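Local structure of GDSL-like Lipase (Parabacteroides distasonis, 3P94) at residues A[6-11]-A[55-60]; A[38-43]-A[187-192]; A[117-122]-A[154-159]. The protein probably acts as a serine hydrolase of the GDSL (SGNH) lipase family, perhaps cleaving acyl esters such as those of lysophospholipids. All blocks are in the same frame, centred on the assembly; numbering follows the deposited sequence.

Contact 1: residues A[6-11]-A[55-60]; sequences WAQFGR and SGQTTS
The loop that leads into helix 59-71, the first long helix of this flavodoxin-like fold, is met by the N-terminal residues 6-11 through the side-chain amide of Gln57. Both N-H bonds of that amide are used. One runs from Gln57 NE2 to the backbone oxygen of Ala7 (Ala7 O, 2.9 Å) and the other from Gln57 NE2 to Gln8 OE1 (3.1 Å). Each acceptor lies close to the plane of the Gln57 amide, whereas NE2 stands well above both carbonyl planes, 69° out of that of Ala7. The two glutamine side chains run antiparallel, their amide planes 57° apart. The oxygen of the same amide is held as well, OE1 accepting from Arg65 NE. Gln8, its CG anti to the carbonyl carbon (chi1 -69°), reaches Ser55 through water: one molecule donates to Gln8 OE1 (2.7 Å) and to Ser55 O, and a second accepts from Gln8 NE2 (2.9 Å) and donates to the same Ser55 O. At the other end Trp6 CH2 comes obliquely against the backbone of Ser60 (3.6 Å to Ser60 C), while its NE1 bonds to Asn91. Thr58 caps the helix, OG1 accepting from Ser60 N. With its N-H groups and its oxygen each given a partner, the flip of the Gln57 amide is probably settled, and Gln8 OE1 serves the protein and a water at once.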
loop_
_atom_site.group_PDB
_atom_site.type_symbol
_atom_site.label_atom_id
_atom_site.label_comp_id
_atom_site.label_asym_id
_atom_site.label_seq_id
_atom_site.Cartn_x
_atom_site.Cartn_y
_atom_site.Cartn_z
ATOM N N TRP A 6 -6.850 10.988 -14.111
ATOM C CA TRP A 6 -7.420 10.567 -12.828
ATOM C C TRP A 6 -6.626 9.437 -12.143
ATOM O O TRP A 6 -6.289 9.558 -10.966
ATOM C CB TRP A 6 -8.907 10.177 -12.988
ATOM C CG TRP A 6 -9.529 9.620 -11.746
ATOM C CD1 TRP A 6 -10.038 10.314 -10.687
ATOM C CD2 TRP A 6 -9.645 8.233 -11.413
ATOM N NE1 TRP A 6 -10.445 9.442 -9.700
ATOM C CE2 TRP A 6 -10.219 8.156 -10.124
ATOM C CE3 TRP A 6 -9.300 7.045 -12.078
ATOM C CZ2 TRP A 6 -10.501 6.934 -9.506
ATOM C CZ3 TRP A 6 -9.569 5.832 -11.463
ATOM C CH2 TRP A 6 -10.152 5.783 -10.186
ATOM N N ALA A 7 -6.314 8.359 -12.871
ATOM C CA ALA A 7 -5.606 7.204 -12.314
ATOM C C ALA A 7 -4.084 7.425 -12.252
ATOM O O ALA A 7 -3.367 6.603 -11.683
ATOM C CB ALA A 7 -5.914 5.985 -13.159
ATOM N N GLN A 8 -3.613 8.547 -12.822
ATOM C CA GLN A 8 -2.193 8.962 -12.884
ATOM C C GLN A 8 -1.332 7.877 -13.572
ATOM O O GLN A 8 -0.299 7.459 -13.051
ATOM C CB GLN A 8 -1.651 9.332 -11.498
ATOM C CG GLN A 8 -2.281 10.613 -10.986
ATOM C CD GLN A 8 -2.043 10.824 -9.518
ATOM O OE1 GLN A 8 -2.750 10.286 -8.650
ATOM N NE2 GLN A 8 -1.099 11.690 -9.212
ATOM N N PHE A 9 -1.776 7.443 -14.767
ATOM C CA PHE A 9 -1.049 6.474 -15.605
ATOM C C PHE A 9 0.275 7.094 -16.096
ATOM O O PHE A 9 1.248 6.376 -16.330
ATOM C CB PHE A 9 -1.906 6.075 -16.821
ATOM C CG PHE A 9 -3.009 5.069 -16.589
ATOM C CD1 PHE A 9 -2.720 3.723 -16.451
ATOM C CD2 PHE A 9 -4.346 5.456 -16.614
ATOM C CE1 PHE A 9 -3.745 2.779 -16.319
ATOM C CE2 PHE A 9 -5.374 4.513 -16.468
ATOM C CZ PHE A 9 -5.066 3.183 -16.316
ATOM N N GLY A 10 0.272 8.420 -16.241
ATOM C CA GLY A 10 1.416 9.214 -16.679
ATOM C C GLY A 10 2.579 9.267 -15.705
ATOM O O GLY A 10 3.701 9.546 -16.118
ATOM N N ARG A 11 2.337 8.990 -14.410
ATOM C CA ARG A 11 3.401 9.024 -13.403
ATOM C C ARG A 11 4.508 7.986 -13.693
ATOM O O ARG A 11 5.695 8.342 -13.649
ATOM C CB ARG A 11 2.831 8.828 -11.988
ATOM C CG ARG A 11 3.889 8.639 -10.865
ATOM C CD ARG A 11 4.634 9.914 -10.458
ATOM N NE ARG A 11 5.704 9.615 -9.507
ATOM C CZ ARG A 11 5.539 9.546 -8.190
ATOM N NH1 ARG A 11 4.353 9.797 -7.648
ATOM N NH2 ARG A 11 6.562 9.250 -7.402
ATOM N N SER A 55 1.403 9.327 -4.268
ATOM C CA SER A 55 0.805 10.155 -3.227
ATOM C C SER A 55 -0.678 10.456 -3.472
ATOM O O SER A 55 -1.061 10.741 -4.601
ATOM C CB SER A 55 1.559 11.470 -3.098
ATOM O OG SER A 55 2.865 11.223 -2.610
ATOM N N GLY A 56 -1.468 10.376 -2.396
ATOM C CA GLY A 56 -2.893 10.693 -2.376
ATOM C C GLY A 56 -3.864 9.705 -2.990
ATOM O O GLY A 56 -5.077 9.925 -2.916
ATOM N N GLN A 57 -3.362 8.616 -3.587
ATOM C CA GLN A 57 -4.225 7.651 -4.263
ATOM C C GLN A 57 -5.034 6.784 -3.302
ATOM O O GLN A 57 -4.570 6.439 -2.213
ATOM C CB GLN A 57 -3.416 6.751 -5.199
ATOM C CG GLN A 57 -2.957 7.485 -6.453
ATOM C CD GLN A 57 -2.921 6.608 -7.681
ATOM O OE1 GLN A 57 -2.757 5.388 -7.603
ATOM N NE2 GLN A 57 -3.105 7.217 -8.852
ATOM N N THR A 58 -6.244 6.435 -3.735
ATOM C CA THR A 58 -7.136 5.539 -3.009
ATOM C C THR A 58 -7.086 4.181 -3.720
ATOM O O THR A 58 -6.457 4.061 -4.781
ATOM C CB THR A 58 -8.568 6.097 -2.907
ATOM O OG1 THR A 58 -9.275 5.898 -4.137
ATOM C CG2 THR A 58 -8.629 7.546 -2.437
ATOM N N THR A 59 -7.781 3.174 -3.167
ATOM C CA THR A 59 -7.829 1.827 -3.772
ATOM C C THR A 59 -8.488 1.868 -5.167
ATOM O O THR A 59 -8.202 0.991 -5.978
ATOM C CB THR A 59 -8.549 0.850 -2.851
ATOM O OG1 THR A 59 -9.880 1.303 -2.634
ATOM C CG2 THR A 59 -7.812 0.624 -1.516
ATOM N N SER A 60 -9.356 2.890 -5.445
ATOM C CA SER A 60 -10.032 3.021 -6.740
ATOM C C SER A 60 -9.024 3.321 -7.868
ATOM O O SER A 60 -9.030 2.604 -8.868
ATOM C CB SER A 60 -11.126 4.080 -6.686
ATOM O OG SER A 60 -12.223 3.603 -5.925
HETATM O O HOH W 1 -0.013 12.420 -6.673
HETATM O O HOH W 2 -3.404 11.027 -6.106
#

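Contact 2: residues A[38-43]-A[187-192]; sequences PADSTF and GYKIME
Residues 38-43 leave the end of helix 36-39 through a type I turn from Asp40 to Phe43, and they face helix 185-202 with Ala39 nearest Tyr188 and Phe43 nearest Glu192. Three of their side chains, those of Ala39, Asp40 and Phe43, reach the helix. The methyl CB of Ala39 packs obliquely on the Tyr188 ring, 3.6 Å from Tyr188 CD2. Beyond this apolar pair lies a charged group. Lys189 NZ makes a salt bridge to Asp40 OD2 (3.2 Å), approaching from above the carboxylate plane (41° out of it), and the two side chains cross at about a right angle. The same ammonium reaches Glu192 OE1 at 2.9 Å on the syn side, three residues further along its own helix. The lysine chain is bent at chi2 (-76°), which turns CD aside; the rest of the chain is extended. Asp40, Lys189 and Glu192 thus form a salt-bridge network that joins the turn after helix 36-39 to helix 185-202, the last helix of the parallel alpha/beta fold. Asp40 OD2 and Glu192 OE1 stand 3.5 Å apart, a repulsion probably eased by the shared lysine, by a water that donates to Asp40 OD2 (2.8 Å) and to Glu192 OE1, and by Arg46, which bridges Asp40 and Glu192 OE2. Another water accepts from Lys189 NZ (2.7 Å). The aliphatic part of Glu192 runs antiparallel to the Phe43 side chain, with Glu192 CG 3.6 Å from Phe43 CE1 and the carboxylate plane turned 55° from the ring. Trp36 stacks with both Phe43 and Tyr188, and Tyr188 OH bonds to Ile32 O.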
loop_
_atom_site.group_PDB
_atom_site.type_symbol
_atom_site.label_atom_id
_atom_site.label_comp_id
_atom_site.label_asym_id
_atom_site.label_seq_id
_atom_site.Cartn_x
_atom_site.Cartn_y
_atom_site.Cartn_z
ATOM N N PRO A 38 12.318 9.069 -0.838
ATOM C CA PRO A 38 13.032 10.209 -0.240
ATOM C C PRO A 38 13.647 9.896 1.136
ATOM O O PRO A 38 14.701 10.432 1.460
ATOM C CB PRO A 38 11.972 11.313 -0.145
ATOM C CG PRO A 38 10.681 10.674 -0.392
ATOM C CD PRO A 38 10.911 9.419 -1.154
ATOM N N ALA A 39 13.013 8.996 1.922
ATOM C CA ALA A 39 13.499 8.596 3.238
ATOM C C ALA A 39 14.709 7.636 3.137
ATOM O O ALA A 39 15.630 7.742 3.950
ATOM C CB ALA A 39 12.374 7.932 4.028
ATOM N N ASP A 40 14.689 6.695 2.169
ATOM C CA ASP A 40 15.734 5.677 1.982
ATOM C C ASP A 40 15.855 5.386 0.482
ATOM O O ASP A 40 15.283 4.421 -0.012
ATOM C CB ASP A 40 15.366 4.406 2.788
ATOM C CG ASP A 40 16.434 3.326 2.902
ATOM O OD1 ASP A 40 17.500 3.484 2.289
ATOM O OD2 ASP A 40 16.196 2.324 3.618
ATOM N N SER A 41 16.610 6.236 -0.228
ATOM C CA SER A 41 16.773 6.232 -1.690
ATOM C C SER A 41 17.236 4.902 -2.312
ATOM O O SER A 41 16.955 4.688 -3.487
ATOM C CB SER A 41 17.710 7.348 -2.133
ATOM O OG SER A 41 19.039 7.135 -1.686
ATOM N N THR A 42 17.892 4.004 -1.544
ATOM C CA THR A 42 18.357 2.738 -2.119
ATOM C C THR A 42 17.532 1.505 -1.665
ATOM O O THR A 42 17.880 0.402 -2.082
ATOM C CB THR A 42 19.848 2.508 -1.838
ATOM O OG1 THR A 42 20.056 2.332 -0.436
ATOM C CG2 THR A 42 20.737 3.615 -2.391
ATOM N N PHE A 43 16.444 1.681 -0.864
ATOM C CA PHE A 43 15.626 0.555 -0.365
ATOM C C PHE A 43 15.130 -0.368 -1.488
ATOM O O PHE A 43 15.235 -1.593 -1.376
ATOM C CB PHE A 43 14.420 1.019 0.485
ATOM C CG PHE A 43 13.446 -0.095 0.802
ATOM C CD1 PHE A 43 13.834 -1.182 1.577
ATOM C CD2 PHE A 43 12.161 -0.090 0.267
ATOM C CE1 PHE A 43 12.944 -2.231 1.833
ATOM C CE2 PHE A 43 11.274 -1.143 0.518
ATOM C CZ PHE A 43 11.671 -2.204 1.297
ATOM N N GLY A 187 10.215 4.910 11.245
ATOM C CA GLY A 187 9.045 4.106 10.936
ATOM C C GLY A 187 9.302 3.214 9.748
ATOM O O GLY A 187 8.975 2.031 9.794
ATOM N N TYR A 188 9.948 3.757 8.693
ATOM C CA TYR A 188 10.270 2.977 7.488
ATOM C C TYR A 188 11.218 1.822 7.790
ATOM O O TYR A 188 11.118 0.787 7.137
ATOM C CB TYR A 188 10.861 3.865 6.384
ATOM C CG TYR A 188 9.807 4.626 5.608
ATOM C CD1 TYR A 188 8.801 3.954 4.916
ATOM C CD2 TYR A 188 9.793 6.015 5.594
ATOM C CE1 TYR A 188 7.822 4.647 4.209
ATOM C CE2 TYR A 188 8.822 6.722 4.884
ATOM C CZ TYR A 188 7.839 6.031 4.192
ATOM O OH TYR A 188 6.880 6.729 3.500
ATOM N N LYS A 189 12.127 1.991 8.771
ATOM C CA LYS A 189 13.071 0.941 9.155
ATOM C C LYS A 189 12.343 -0.211 9.865
ATOM O O LYS A 189 12.697 -1.376 9.640
ATOM C CB LYS A 189 14.226 1.513 10.002
ATOM C CG LYS A 189 15.234 2.341 9.176
ATOM C CD LYS A 189 16.168 1.454 8.331
ATOM C CE LYS A 189 16.746 2.151 7.126
ATOM N NZ LYS A 189 17.507 1.197 6.277
ATOM N N ILE A 190 11.291 0.097 10.668
ATOM C CA ILE A 190 10.452 -0.943 11.303
ATOM C C ILE A 190 9.757 -1.728 10.179
ATOM O O ILE A 190 9.787 -2.957 10.153
ATOM C CB ILE A 190 9.417 -0.338 12.317
ATOM C CG1 ILE A 190 10.118 0.165 13.596
ATOM C CG2 ILE A 190 8.283 -1.350 12.663
ATOM C CD1 ILE A 190 9.277 1.025 14.477
HETATM N N MSE A 191 9.165 -0.996 9.238
HETATM C CA MSE A 191 8.462 -1.568 8.093
HETATM C C MSE A 191 9.372 -2.434 7.225
HETATM O O MSE A 191 8.973 -3.542 6.853
HETATM C CB MSE A 191 7.838 -0.459 7.247
HETATM C CG MSE A 191 6.670 0.230 7.936
HETATM SE SE MSE A 191 6.226 1.859 7.002
HETATM C CE MSE A 191 5.499 1.137 5.412
ATOM N N GLU A 192 10.592 -1.944 6.912
ATOM C CA GLU A 192 11.580 -2.640 6.096
ATOM C C GLU A 192 11.873 -4.045 6.653
ATOM O O GLU A 192 11.841 -5.001 5.882
ATOM C CB GLU A 192 12.868 -1.806 5.993
ATOM C CG GLU A 192 14.027 -2.516 5.304
ATOM C CD GLU A 192 15.314 -1.724 5.158
ATOM O OE1 GLU A 192 15.319 -0.505 5.447
ATOM O OE2 GLU A 192 16.320 -2.331 4.732
HETATM O O HOH W 3 13.811 1.877 4.924
HETATM O O HOH W 4 19.034 2.450 4.506
#

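Contact 3: residues A[117-122]-A[154-159]; sequences VIFCSV and NGLTYV
Val159 O is gripped by two donors of Ser121: the backbone Ser121 N at 2.8 Å, in a nearly straight bond (173° at the hydrogen), and more weakly Ser121 OG at 3.3 Å. The hydroxyl takes its place between the backbone N and the carbonyl carbon (chi1 67°), and OG is also bonded to His162 N. Behind this point the strands run parallel: Val159 N donates to Phe119 O at 2.8 Å and Phe119 N to Thr157 O at 3.0 Å. At the start of the pairing, where the strands are further apart, a water bridges them, donating to Val117 O (2.7 Å) and accepting from Thr157 N. On the face of the sheet that carries Ile118, Cys120, Thr157 and Val159, the branch methyls Ile118 CG2 and Val159 CG2 press together at 3.5 Å, tighter than usual, and Cys120 SG lies beside Val159 CB; helix 185-202 covers Val159. Phe119 points to the opposite face, and Leu156 CD1 meets the edge of its ring, near the plane, 3.9 Å from Phe119 CE2, while Val117 CG1 lies over one face of that ring, toward its rim. Tyr158 has CG anti to the backbone N (chi1 -180°); its ring stands obliquely to Ser121, with Tyr158 OH 3.1 Å from Ser121 CB. The two strands are joined by helix 137-153 in a beta-alpha-beta crossover, in which strand 157-159 forms one edge of the five-stranded sheet. Backbone bonds thus set the register where 157-159 is paired, apolar side chains pack on both faces, and the water satisfies the backbone groups where the strands diverge.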
loop_
_atom_site.group_PDB
_atom_site.type_symbol
_atom_site.label_atom_id
_atom_site.label_comp_id
_atom_site.label_asym_id
_atom_site.label_seq_id
_atom_site.Cartn_x
_atom_site.Cartn_y
_atom_site.Cartn_z
ATOM N N VAL A 117 0.121 -12.275 -4.011
ATOM C CA VAL A 117 -0.260 -11.039 -3.315
ATOM C C VAL A 117 0.230 -11.061 -1.869
ATOM O O VAL A 117 -0.077 -11.983 -1.107
ATOM C CB VAL A 117 -1.782 -10.755 -3.365
ATOM C CG1 VAL A 117 -2.143 -9.510 -2.551
ATOM C CG2 VAL A 117 -2.254 -10.599 -4.805
ATOM N N ILE A 118 0.927 -9.988 -1.489
ATOM C CA ILE A 118 1.366 -9.747 -0.126
ATOM C C ILE A 118 0.587 -8.520 0.350
ATOM O O ILE A 118 0.828 -7.414 -0.125
ATOM C CB ILE A 118 2.905 -9.588 -0.017
ATOM C CG1 ILE A 118 3.620 -10.919 -0.364
ATOM C CG2 ILE A 118 3.292 -9.100 1.379
ATOM C CD1 ILE A 118 5.099 -10.782 -0.732
ATOM N N PHE A 119 -0.393 -8.732 1.236
ATOM C CA PHE A 119 -1.203 -7.643 1.767
ATOM C C PHE A 119 -0.567 -7.062 3.013
ATOM O O PHE A 119 -0.089 -7.811 3.868
ATOM C CB PHE A 119 -2.631 -8.126 2.097
ATOM C CG PHE A 119 -3.629 -8.007 0.969
ATOM C CD1 PHE A 119 -3.924 -6.771 0.407
ATOM C CD2 PHE A 119 -4.322 -9.122 0.513
ATOM C CE1 PHE A 119 -4.848 -6.664 -0.641
ATOM C CE2 PHE A 119 -5.257 -9.009 -0.526
ATOM C CZ PHE A 119 -5.510 -7.783 -1.096
ATOM N N CYS A 120 -0.582 -5.720 3.128
ATOM C CA CYS A 120 -0.061 -5.009 4.292
ATOM C C CYS A 120 -1.191 -4.404 5.082
ATOM O O CYS A 120 -2.107 -3.819 4.505
ATOM C CB CYS A 120 0.929 -3.924 3.876
ATOM S SG CYS A 120 2.361 -4.536 2.958
ATOM N N SER A 121 -1.065 -4.451 6.414
ATOM C CA SER A 121 -1.985 -3.787 7.327
ATOM C C SER A 121 -1.921 -2.306 7.066
ATOM O O SER A 121 -0.815 -1.769 6.946
ATOM C CB SER A 121 -1.553 -4.045 8.770
ATOM O OG SER A 121 -0.312 -3.404 9.032
ATOM N N VAL A 122 -3.076 -1.635 6.999
ATOM C CA VAL A 122 -3.111 -0.179 6.878
ATOM C C VAL A 122 -2.443 0.341 8.161
ATOM O O VAL A 122 -2.672 -0.219 9.243
ATOM C CB VAL A 122 -4.558 0.356 6.664
ATOM C CG1 VAL A 122 -4.592 1.883 6.642
ATOM C CG2 VAL A 122 -5.163 -0.206 5.377
ATOM N N ASN A 154 -7.331 -17.178 1.919
ATOM C CA ASN A 154 -6.889 -17.373 0.544
ATOM C C ASN A 154 -5.393 -17.681 0.405
ATOM O O ASN A 154 -4.860 -17.612 -0.707
ATOM C CB ASN A 154 -7.267 -16.145 -0.296
ATOM C CG ASN A 154 -8.751 -16.086 -0.544
ATOM O OD1 ASN A 154 -9.273 -16.728 -1.451
ATOM N ND2 ASN A 154 -9.480 -15.403 0.312
ATOM N N GLY A 155 -4.750 -18.060 1.508
ATOM C CA GLY A 155 -3.334 -18.420 1.529
ATOM C C GLY A 155 -2.385 -17.310 1.109
ATOM O O GLY A 155 -1.346 -17.578 0.503
ATOM N N LEU A 156 -2.749 -16.056 1.411
ATOM C CA LEU A 156 -1.931 -14.884 1.099
ATOM C C LEU A 156 -1.181 -14.433 2.349
ATOM O O LEU A 156 -1.681 -14.606 3.461
ATOM C CB LEU A 156 -2.787 -13.727 0.533
ATOM C CG LEU A 156 -3.778 -14.041 -0.604
ATOM C CD1 LEU A 156 -4.601 -12.812 -0.948
ATOM C CD2 LEU A 156 -3.066 -14.578 -1.852
ATOM N N THR A 157 0.016 -13.871 2.172
ATOM C CA THR A 157 0.834 -13.372 3.278
ATOM C C THR A 157 0.257 -12.028 3.773
ATOM O O THR A 157 -0.081 -11.168 2.951
ATOM C CB THR A 157 2.303 -13.224 2.812
ATOM O OG1 THR A 157 2.797 -14.509 2.441
ATOM C CG2 THR A 157 3.210 -12.611 3.883
ATOM N N TYR A 158 0.145 -11.858 5.110
ATOM C CA TYR A 158 -0.321 -10.609 5.718
ATOM C C TYR A 158 0.846 -9.974 6.484
ATOM O O TYR A 158 1.472 -10.634 7.313
ATOM C CB TYR A 158 -1.539 -10.849 6.632
ATOM C CG TYR A 158 -2.084 -9.598 7.299
ATOM C CD1 TYR A 158 -2.860 -8.684 6.588
ATOM C CD2 TYR A 158 -1.873 -9.359 8.659
ATOM C CE1 TYR A 158 -3.381 -7.544 7.203
ATOM C CE2 TYR A 158 -2.401 -8.233 9.288
ATOM C CZ TYR A 158 -3.158 -7.331 8.557
ATOM O OH TYR A 158 -3.694 -6.234 9.185
ATOM N N VAL A 159 1.169 -8.720 6.160
ATOM C CA VAL A 159 2.265 -7.968 6.773
ATOM C C VAL A 159 1.655 -7.057 7.830
ATOM O O VAL A 159 0.964 -6.088 7.488
ATOM C CB VAL A 159 3.083 -7.193 5.696
ATOM C CG1 VAL A 159 4.132 -6.290 6.322
ATOM C CG2 VAL A 159 3.738 -8.149 4.713
HETATM O O HOH W 5 1.331 -14.196 -0.361
#

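The three contacts are separate patches of one fold: their centres lie 19 to 22 Å apart, and the nearest atoms of any two are about 6 to 8 Å apart, without touching. Contacts 1 and 3 flank the centre of the chain from opposite sides. Helix 185-202 links the other pair, contributing residues 187-192 to contact 2 and covering the face of contact 3 that holds Val159. Ser31, His182 and Asp179 have the geometry of a catalytic triad, probably the active site of this serine hydrolase. The Ser55 side chain of contact 1 touches that group, whereas Tyr188 of contact 2 comes close to it but makes no contact with it.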